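Local coordinates for cobalamin biosynthesis protein CobN (Mycobacterium tuberculosis, PDB 7C6O) that forms the large, catalytic subunit of cobaltochelatase, the enzyme that inserts cobalt into the corrin ring of a cobalamin precursor at the expense of ATP, at residues Q508-F513 and S529-A534; N560-P565 and T599-R604; T471-P476 and Y521-L526. All blocks are in the same frame, centred on the assembly; numbering follows the deposited sequence.

Contact 1: residues Q508-F513 and S529-A534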
# COMPACT_ATOMS: atom_id res chain seq x y z
N GLN A 508 5.17 -1.25 -20.87
CA GLN A 508 5.80 -0.22 -20.05
C GLN A 508 7.30 -0.19 -20.33
O GLN A 508 7.93 -1.26 -20.40
CB GLN A 508 5.53 -0.50 -18.58
CG GLN A 508 5.78 0.68 -17.66
CD GLN A 508 5.29 0.42 -16.25
OE1 GLN A 508 5.53 -0.64 -15.69
NE2 GLN A 508 4.59 1.40 -15.68
N PRO A 509 7.89 0.98 -20.53
CA PRO A 509 9.30 1.03 -20.89
C PRO A 509 10.16 0.45 -19.78
O PRO A 509 9.76 0.45 -18.60
CB PRO A 509 9.57 2.53 -21.07
CG PRO A 509 8.24 3.16 -21.24
CD PRO A 509 7.29 2.32 -20.46
N PRO A 510 11.34 -0.07 -20.11
CA PRO A 510 12.17 -0.72 -19.10
C PRO A 510 12.73 0.28 -18.10
O PRO A 510 13.03 1.44 -18.43
CB PRO A 510 13.28 -1.38 -19.91
CG PRO A 510 13.36 -0.57 -21.15
CD PRO A 510 11.96 -0.10 -21.45
N ARG A 511 12.87 -0.19 -16.86
CA ARG A 511 13.39 0.65 -15.78
C ARG A 511 14.82 1.11 -16.08
O ARG A 511 15.19 2.25 -15.75
CB ARG A 511 13.32 -0.13 -14.47
CG ARG A 511 13.89 0.58 -13.27
CD ARG A 511 12.95 1.63 -12.72
NE ARG A 511 13.49 2.20 -11.50
CZ ARG A 511 14.44 3.12 -11.47
NH1 ARG A 511 14.94 3.60 -12.61
NH2 ARG A 511 14.90 3.58 -10.31
N GLY A 512 15.63 0.25 -16.68
CA GLY A 512 16.98 0.60 -17.08
C GLY A 512 18.09 -0.20 -16.44
O GLY A 512 19.26 -0.01 -16.82
N PHE A 513 17.81 -1.09 -15.49
CA PHE A 513 18.89 -1.83 -14.84
C PHE A 513 19.48 -2.91 -15.73
O PHE A 513 20.62 -3.32 -15.51
CB PHE A 513 18.40 -2.44 -13.53
CG PHE A 513 18.18 -1.44 -12.44
CD1 PHE A 513 19.26 -0.87 -11.78
CD2 PHE A 513 16.90 -1.05 -12.08
CE1 PHE A 513 19.07 0.06 -10.78
CE2 PHE A 513 16.70 -0.11 -11.08
CZ PHE A 513 17.79 0.44 -10.43
N SER A 529 15.14 6.66 -17.95
CA SER A 529 15.91 7.04 -19.13
C SER A 529 15.13 8.04 -19.97
O SER A 529 13.94 8.30 -19.74
CB SER A 529 16.24 5.81 -19.96
OG SER A 529 15.07 5.29 -20.57
N HIS A 530 15.82 8.62 -20.96
CA HIS A 530 15.13 9.48 -21.92
C HIS A 530 14.09 8.70 -22.71
O HIS A 530 13.03 9.24 -23.05
CB HIS A 530 16.14 10.12 -22.89
CG HIS A 530 17.10 11.05 -22.23
ND1 HIS A 530 16.72 12.26 -21.69
CD2 HIS A 530 18.44 10.97 -22.06
CE1 HIS A 530 17.78 12.88 -21.20
NE2 HIS A 530 18.84 12.11 -21.41
N HIS A 531 14.36 7.42 -23.00
CA HIS A 531 13.37 6.60 -23.69
C HIS A 531 12.14 6.37 -22.83
O HIS A 531 11.01 6.45 -23.32
CB HIS A 531 14.00 5.26 -24.10
CG HIS A 531 13.04 4.32 -24.75
ND1 HIS A 531 12.46 3.26 -24.09
CD2 HIS A 531 12.56 4.28 -26.02
CE1 HIS A 531 11.67 2.61 -24.91
NE2 HIS A 531 11.71 3.21 -26.09
N TYR A 532 12.34 6.10 -21.54
CA TYR A 532 11.22 5.94 -20.62
C TYR A 532 10.36 7.20 -20.59
O TYR A 532 9.13 7.13 -20.70
CB TYR A 532 11.74 5.61 -19.22
CG TYR A 532 10.68 5.18 -18.23
CD1 TYR A 532 9.81 6.11 -17.66
CD2 TYR A 532 10.54 3.85 -17.85
CE1 TYR A 532 8.84 5.73 -16.76
CE2 TYR A 532 9.57 3.46 -16.94
CZ TYR A 532 8.73 4.40 -16.40
OH TYR A 532 7.76 4.02 -15.50
N LEU A 533 10.99 8.36 -20.44
CA LEU A 533 10.24 9.61 -20.38
C LEU A 533 9.57 9.92 -21.71
O LEU A 533 8.41 10.35 -21.74
CB LEU A 533 11.16 10.76 -19.96
CG LEU A 533 11.78 10.63 -18.57
CD1 LEU A 533 12.87 11.68 -18.36
CD2 LEU A 533 10.71 10.76 -17.50
N ALA A 534 10.28 9.71 -22.82
CA ALA A 534 9.71 9.99 -24.13
C ALA A 534 8.46 9.15 -24.38
O ALA A 534 7.47 9.66 -24.93
CB ALA A 534 10.74 9.73 -25.23
O HOH W 1 14.42 3.93 -17.53
O HOH W 2 13.74 2.86 -21.02

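Contact 2: residues N560-P565 and T599-R604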
# COMPACT_ATOMS: atom_id res chain seq x y z
N ASN A 560 5.96 -0.04 -12.97
CA ASN A 560 7.11 0.58 -12.33
C ASN A 560 7.01 2.10 -12.20
O ASN A 560 7.84 2.69 -11.50
CB ASN A 560 8.41 0.22 -13.06
CG ASN A 560 8.42 0.64 -14.53
OD1 ASN A 560 7.72 1.57 -14.94
ND2 ASN A 560 9.23 -0.04 -15.33
N LEU A 561 6.04 2.74 -12.85
CA LEU A 561 5.99 4.20 -12.82
C LEU A 561 5.83 4.72 -11.40
O LEU A 561 6.54 5.64 -10.97
CB LEU A 561 4.86 4.72 -13.72
CG LEU A 561 4.78 6.24 -13.85
CD1 LEU A 561 4.42 6.65 -15.26
CD2 LEU A 561 3.78 6.84 -12.86
N GLU A 562 4.89 4.14 -10.64
CA GLU A 562 4.67 4.59 -9.27
C GLU A 562 5.79 4.19 -8.32
O GLU A 562 5.70 4.50 -7.13
CB GLU A 562 3.32 4.08 -8.75
CG GLU A 562 3.21 2.56 -8.60
CD GLU A 562 2.75 1.85 -9.87
OE1 GLU A 562 3.03 2.35 -10.98
OE2 GLU A 562 2.10 0.79 -9.75
N TRP A 563 6.83 3.52 -8.82
CA TRP A 563 7.98 3.14 -8.00
C TRP A 563 9.26 3.84 -8.44
O TRP A 563 10.34 3.48 -7.95
CB TRP A 563 8.16 1.62 -8.03
CG TRP A 563 6.96 0.90 -7.48
CD1 TRP A 563 5.91 0.40 -8.19
CD2 TRP A 563 6.69 0.63 -6.10
NE1 TRP A 563 5.00 -0.17 -7.33
CE2 TRP A 563 5.45 -0.04 -6.05
CE3 TRP A 563 7.36 0.89 -4.90
CZ2 TRP A 563 4.88 -0.46 -4.85
CZ3 TRP A 563 6.80 0.47 -3.71
CH2 TRP A 563 5.57 -0.20 -3.69
N LEU A 564 9.17 4.82 -9.33
CA LEU A 564 10.33 5.57 -9.75
C LEU A 564 10.85 6.44 -8.60
O LEU A 564 10.09 6.81 -7.70
CB LEU A 564 10.00 6.45 -10.96
CG LEU A 564 9.67 5.74 -12.27
CD1 LEU A 564 9.33 6.76 -13.34
CD2 LEU A 564 10.84 4.86 -12.72
N PRO A 565 12.14 6.78 -8.62
CA PRO A 565 12.69 7.62 -7.55
C PRO A 565 11.99 8.97 -7.46
O PRO A 565 11.58 9.55 -8.47
CB PRO A 565 14.16 7.78 -7.93
CG PRO A 565 14.46 6.57 -8.76
CD PRO A 565 13.19 6.30 -9.53
N THR A 599 -1.91 0.98 -3.05
CA THR A 599 -1.85 2.28 -2.40
C THR A 599 -0.72 3.14 -2.95
O THR A 599 -0.86 4.36 -3.08
CB THR A 599 -1.69 2.08 -0.89
OG1 THR A 599 -2.85 1.39 -0.38
CG2 THR A 599 -1.55 3.40 -0.17
N GLN A 600 0.41 2.51 -3.30
CA GLN A 600 1.52 3.28 -3.85
C GLN A 600 1.14 3.94 -5.17
O GLN A 600 1.53 5.08 -5.44
CB GLN A 600 2.75 2.38 -4.03
CG GLN A 600 4.05 3.15 -4.30
CD GLN A 600 4.56 3.93 -3.09
OE1 GLN A 600 3.82 4.71 -2.48
NE2 GLN A 600 5.82 3.72 -2.73
N ALA A 601 0.37 3.23 -6.00
CA ALA A 601 -0.12 3.83 -7.23
C ALA A 601 -1.10 4.96 -6.94
O ALA A 601 -1.10 5.99 -7.63
CB ALA A 601 -0.77 2.77 -8.12
N LYS A 602 -1.95 4.79 -5.92
CA LYS A 602 -2.89 5.85 -5.55
C LYS A 602 -2.17 7.13 -5.16
O LYS A 602 -2.62 8.23 -5.48
CB LYS A 602 -3.77 5.39 -4.38
CG LYS A 602 -4.74 4.26 -4.69
CD LYS A 602 -5.38 3.72 -3.41
CE LYS A 602 -6.36 4.71 -2.80
NZ LYS A 602 -7.65 4.75 -3.54
N ARG A 603 -1.04 7.00 -4.46
CA ARG A 603 -0.40 8.15 -3.83
C ARG A 603 0.73 8.76 -4.64
O ARG A 603 0.94 9.97 -4.55
CB ARG A 603 0.13 7.75 -2.45
CG ARG A 603 -0.96 7.24 -1.53
CD ARG A 603 -0.44 6.85 -0.15
NE ARG A 603 -1.55 6.43 0.71
CZ ARG A 603 -1.42 6.03 1.97
NH1 ARG A 603 -0.22 6.00 2.54
NH2 ARG A 603 -2.49 5.66 2.65
N ARG A 604 1.45 7.97 -5.44
CA ARG A 604 2.54 8.51 -6.23
C ARG A 604 2.19 8.67 -7.71
O ARG A 604 3.00 9.22 -8.47
CB ARG A 604 3.80 7.64 -6.08
CG ARG A 604 4.24 7.48 -4.62
CD ARG A 604 5.58 6.77 -4.47
NE ARG A 604 6.73 7.66 -4.63
CZ ARG A 604 7.64 7.55 -5.59
NH1 ARG A 604 7.54 6.57 -6.48
NH2 ARG A 604 8.66 8.40 -5.65

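Contact 3: residues T471-P476 and Y521-L526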
# COMPACT_ATOMS: atom_id res chain seq x y z
N THR A 471 20.49 13.24 -16.99
CA THR A 471 21.61 13.34 -17.92
C THR A 471 22.88 12.76 -17.31
O THR A 471 23.76 12.30 -18.05
CB THR A 471 21.85 14.80 -18.33
OG1 THR A 471 22.07 15.60 -17.17
CG2 THR A 471 20.65 15.34 -19.10
N ALA A 472 23.00 12.76 -15.98
CA ALA A 472 24.18 12.18 -15.35
C ALA A 472 24.27 10.68 -15.62
O ALA A 472 25.36 10.14 -15.82
CB ALA A 472 24.17 12.45 -13.85
N TYR A 473 23.13 10.00 -15.64
CA TYR A 473 23.11 8.56 -15.85
C TYR A 473 22.90 8.17 -17.31
O TYR A 473 23.43 7.14 -17.75
CB TYR A 473 22.01 7.92 -15.00
CG TYR A 473 22.37 7.79 -13.54
CD1 TYR A 473 22.16 8.83 -12.65
CD2 TYR A 473 22.93 6.61 -13.05
CE1 TYR A 473 22.49 8.71 -11.31
CE2 TYR A 473 23.27 6.48 -11.72
CZ TYR A 473 23.04 7.53 -10.85
OH TYR A 473 23.38 7.40 -9.53
N TRP A 474 22.14 8.96 -18.07
CA TRP A 474 21.76 8.58 -19.43
C TRP A 474 22.33 9.49 -20.51
O TRP A 474 22.02 9.29 -21.69
CB TRP A 474 20.23 8.53 -19.54
CG TRP A 474 19.62 7.56 -18.58
CD1 TRP A 474 18.98 7.85 -17.41
CD2 TRP A 474 19.60 6.13 -18.70
NE1 TRP A 474 18.56 6.68 -16.80
CE2 TRP A 474 18.93 5.62 -17.58
CE3 TRP A 474 20.09 5.23 -19.66
CZ2 TRP A 474 18.73 4.25 -17.38
CZ3 TRP A 474 19.90 3.88 -19.46
CH2 TRP A 474 19.22 3.40 -18.33
N GLY A 475 23.14 10.48 -20.14
CA GLY A 475 23.73 11.37 -21.11
C GLY A 475 22.78 12.50 -21.49
O GLY A 475 21.62 12.51 -21.08
N PRO A 476 23.27 13.46 -22.26
CA PRO A 476 22.40 14.55 -22.70
C PRO A 476 21.28 14.01 -23.57
O PRO A 476 21.41 12.93 -24.18
CB PRO A 476 23.34 15.47 -23.49
CG PRO A 476 24.50 14.62 -23.85
CD PRO A 476 24.65 13.61 -22.76
N TYR A 521 24.68 -2.64 -8.59
CA TYR A 521 25.56 -2.68 -7.43
C TYR A 521 25.68 -1.34 -6.72
O TYR A 521 26.16 -1.31 -5.58
CB TYR A 521 26.96 -3.15 -7.84
CG TYR A 521 27.09 -4.65 -8.06
CD1 TYR A 521 26.72 -5.24 -9.26
CD2 TYR A 521 27.60 -5.47 -7.05
CE1 TYR A 521 26.83 -6.60 -9.45
CE2 TYR A 521 27.72 -6.84 -7.24
CZ TYR A 521 27.34 -7.40 -8.44
OH TYR A 521 27.46 -8.76 -8.63
N HIS A 522 25.27 -0.24 -7.35
CA HIS A 522 25.61 1.08 -6.80
C HIS A 522 24.49 2.11 -6.84
O HIS A 522 24.60 3.11 -6.12
CB HIS A 522 26.82 1.66 -7.54
CG HIS A 522 28.06 0.84 -7.39
ND1 HIS A 522 28.89 0.92 -6.29
CD2 HIS A 522 28.61 -0.10 -8.20
CE1 HIS A 522 29.90 0.08 -6.43
NE2 HIS A 522 29.76 -0.55 -7.59
N ASP A 523 23.44 1.95 -7.63
CA ASP A 523 22.49 3.03 -7.89
C ASP A 523 21.05 2.53 -7.79
O ASP A 523 20.36 2.40 -8.80
CB ASP A 523 22.74 3.65 -9.26
CG ASP A 523 24.18 4.08 -9.44
OD1 ASP A 523 24.61 5.03 -8.75
OD2 ASP A 523 24.89 3.46 -10.26
N PRO A 524 20.56 2.27 -6.58
CA PRO A 524 19.12 2.03 -6.42
C PRO A 524 18.28 3.21 -6.87
O PRO A 524 17.11 3.01 -7.23
CB PRO A 524 18.96 1.75 -4.92
CG PRO A 524 20.16 2.39 -4.29
CD PRO A 524 21.27 2.25 -5.28
N ASP A 525 18.85 4.42 -6.91
CA ASP A 525 18.15 5.63 -7.33
C ASP A 525 18.32 5.92 -8.82
O ASP A 525 18.21 7.09 -9.23
CB ASP A 525 18.63 6.83 -6.51
CG ASP A 525 20.13 6.92 -6.41
OD1 ASP A 525 20.83 5.99 -6.88
OD2 ASP A 525 20.63 7.92 -5.86
N LEU A 526 18.57 4.91 -9.64
CA LEU A 526 18.70 5.07 -11.08
C LEU A 526 17.48 5.81 -11.64
O LEU A 526 16.35 5.33 -11.47
CB LEU A 526 18.84 3.71 -11.76
CG LEU A 526 18.94 3.73 -13.29
CD1 LEU A 526 20.25 4.38 -13.73
CD2 LEU A 526 18.81 2.33 -13.87
O HOH W 3 22.63 9.36 -7.58

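Contact 1: residues Q508-F513 and S529-A534
P509 and P510, in the loop that leaves strand 503-507, lie against Y532 and H531 in the capped first turn of helix 530-539. S529 is the N-cap: its OG accepts from Y532 N at 3.0 Å with an N-H...O angle of 165°, a nearly straight capping bond at the start of the helix. The apolar part of the contact is the Y532 ring. Its CG stands anti to the backbone N (chi1 -170°), which brings the ring against P509, with P509 CB 3.6 Å from Y532 CD2. P509 CG sits over one face, displaced toward the rim. P510 O meets the same ring differently, at the edge and near its plane, 3.5 Å from Y532 CD2. At the far end of the ring, Y532 OH and Q508 NE2 stay 4.1 Å apart, too far to bond each other. The hydroxyl pairs instead with N560 OD1. The Q508 amide uses both its ends, NE2 with Y536 OH and OE1 with N560 N.

No direct hydrogen bond crosses between the segments; two waters do that work. The first donates to P510 O and R511 O and accepts from S529 N at 2.9 Å. The second donates to P510 O, pairs with S529 OG at 2.8 Å, and reaches H531 ND1 only weakly, in the plane of the imidazole. P509 and P510 have no N-H, and the loop takes part here through the carbonyls P510 O and R511 O. P510 O, receiving both waters, couples loop to helix cap through solvent rather than through a fixed protein donor.

Contact 2: residues N560-P565 and T599-R604
R604, from the last turn of helix 595-604, reaches across to hydrogen-bond E562 O of the 3-10 turn 561-563 and L564 O of the residue just after it. NH1 serves both: it lies 2.8 Å from E562 O and equally 2.8 Å from L564 O. NH2 adds a second bond to L564 O at 3.0 Å, so that one oxygen is held end-on by two nitrogens. All three bonds run close to the guanidinium plane, but the carbonyls receive them differently. E562 O is approached from above its carbonyl plane, 63° out of it, whereas L564 O takes NH1 within its plane. A bend at chi3 (84°) turns the guanidinium toward these acceptors, and NH2 has a further acceptor in K567 O.

Q600 lays its aliphatic chain over the W563 indole: CG stands 3.6 Å from the centroid of the six-membered ring, 8° off the normal, a CH-pi contact. Its amide NE2 is satisfied by D946. The E562 side chain runs along A601, with E562 CB 3.8 Å from A601 CA, and its carboxylate OE2 bonds Y588.

The turn follows strand 551-555 of the mixed sheet and precedes helix 576-581, whose P577 touches L561, L564 and R604. Helix 942-947 packs on W563 and Q600 through F943, and Y532 and Y536 of helix 530-539 touch L561, so the contact is buried between several helices.

Contact 3: residues T471-P476 and Y521-L526
Y473 and W474, at the C-terminal end of helix 464-474, meet the D523-L526 turn through one buried leucine and one hydroxyl-carboxylate bond. The tight part is Y473 between L526 and D523. L526 CD1 comes to 3.6 Å from Y473 CD2 and also touches W474, whose CZ2 is 4.0 Å from it. With CG anti to the backbone N (chi1 178°), the L526 branch projects to both rings, crossing the indole side chain at about a right angle. D523 closes on the ring edge, its CG 3.4 Å from Y473 CE2, with the carboxylate almost perpendicular to the ring (84°). Y473 OH donates to D523 OD1 at 2.8 Å, meeting the oxygen 60° out of the carboxylate plane. The turn is type I, closed by L526 N to D523 O at 3.2 Å. W474 NE1 bonds P527 O, which ties the indole N-H to the residue following the turn.

The loose side is D525, whose OD1 stays 3.9 Å from Y473 OH. A water donating to that hydroxyl and, at 3.0 Å, to D525 OD2 bridges the two. D525 OD2 also has a salt bridge to K999.

The turn follows helix 517-522, whose Y521 packs on helix 1019-1030, and P524 rests on W1029 of that same helix. Past G475, which leaves the helix with positive phi, the chain runs toward strand 483-484. Thus the contact ties the end of helix 464-474 to a turn seated on helix 1019-1030.

In the fold
The three contacts form a connected group within the CobN/magnesium chelatase part of the chain. Contacts 1 and 3 have centres 12 Å apart and alternate along the chain; H530 NE2 probably hydrogen-bonds G475 O at 2.8 Å, and S529 CA packs 3.5 Å from W474 NE1. Contacts 1 and 2, with centres 15 Å apart, share N560 as their polar joint, and L561 CA lies 3.2 Å from Y532 OH. Contacts 2 and 3 are farther apart, their centres at 19 Å, meeting where P565 CG comes 3.5 Å from L526 O. D125 and S127, which bind the sodium ion, belong to none of the six segments.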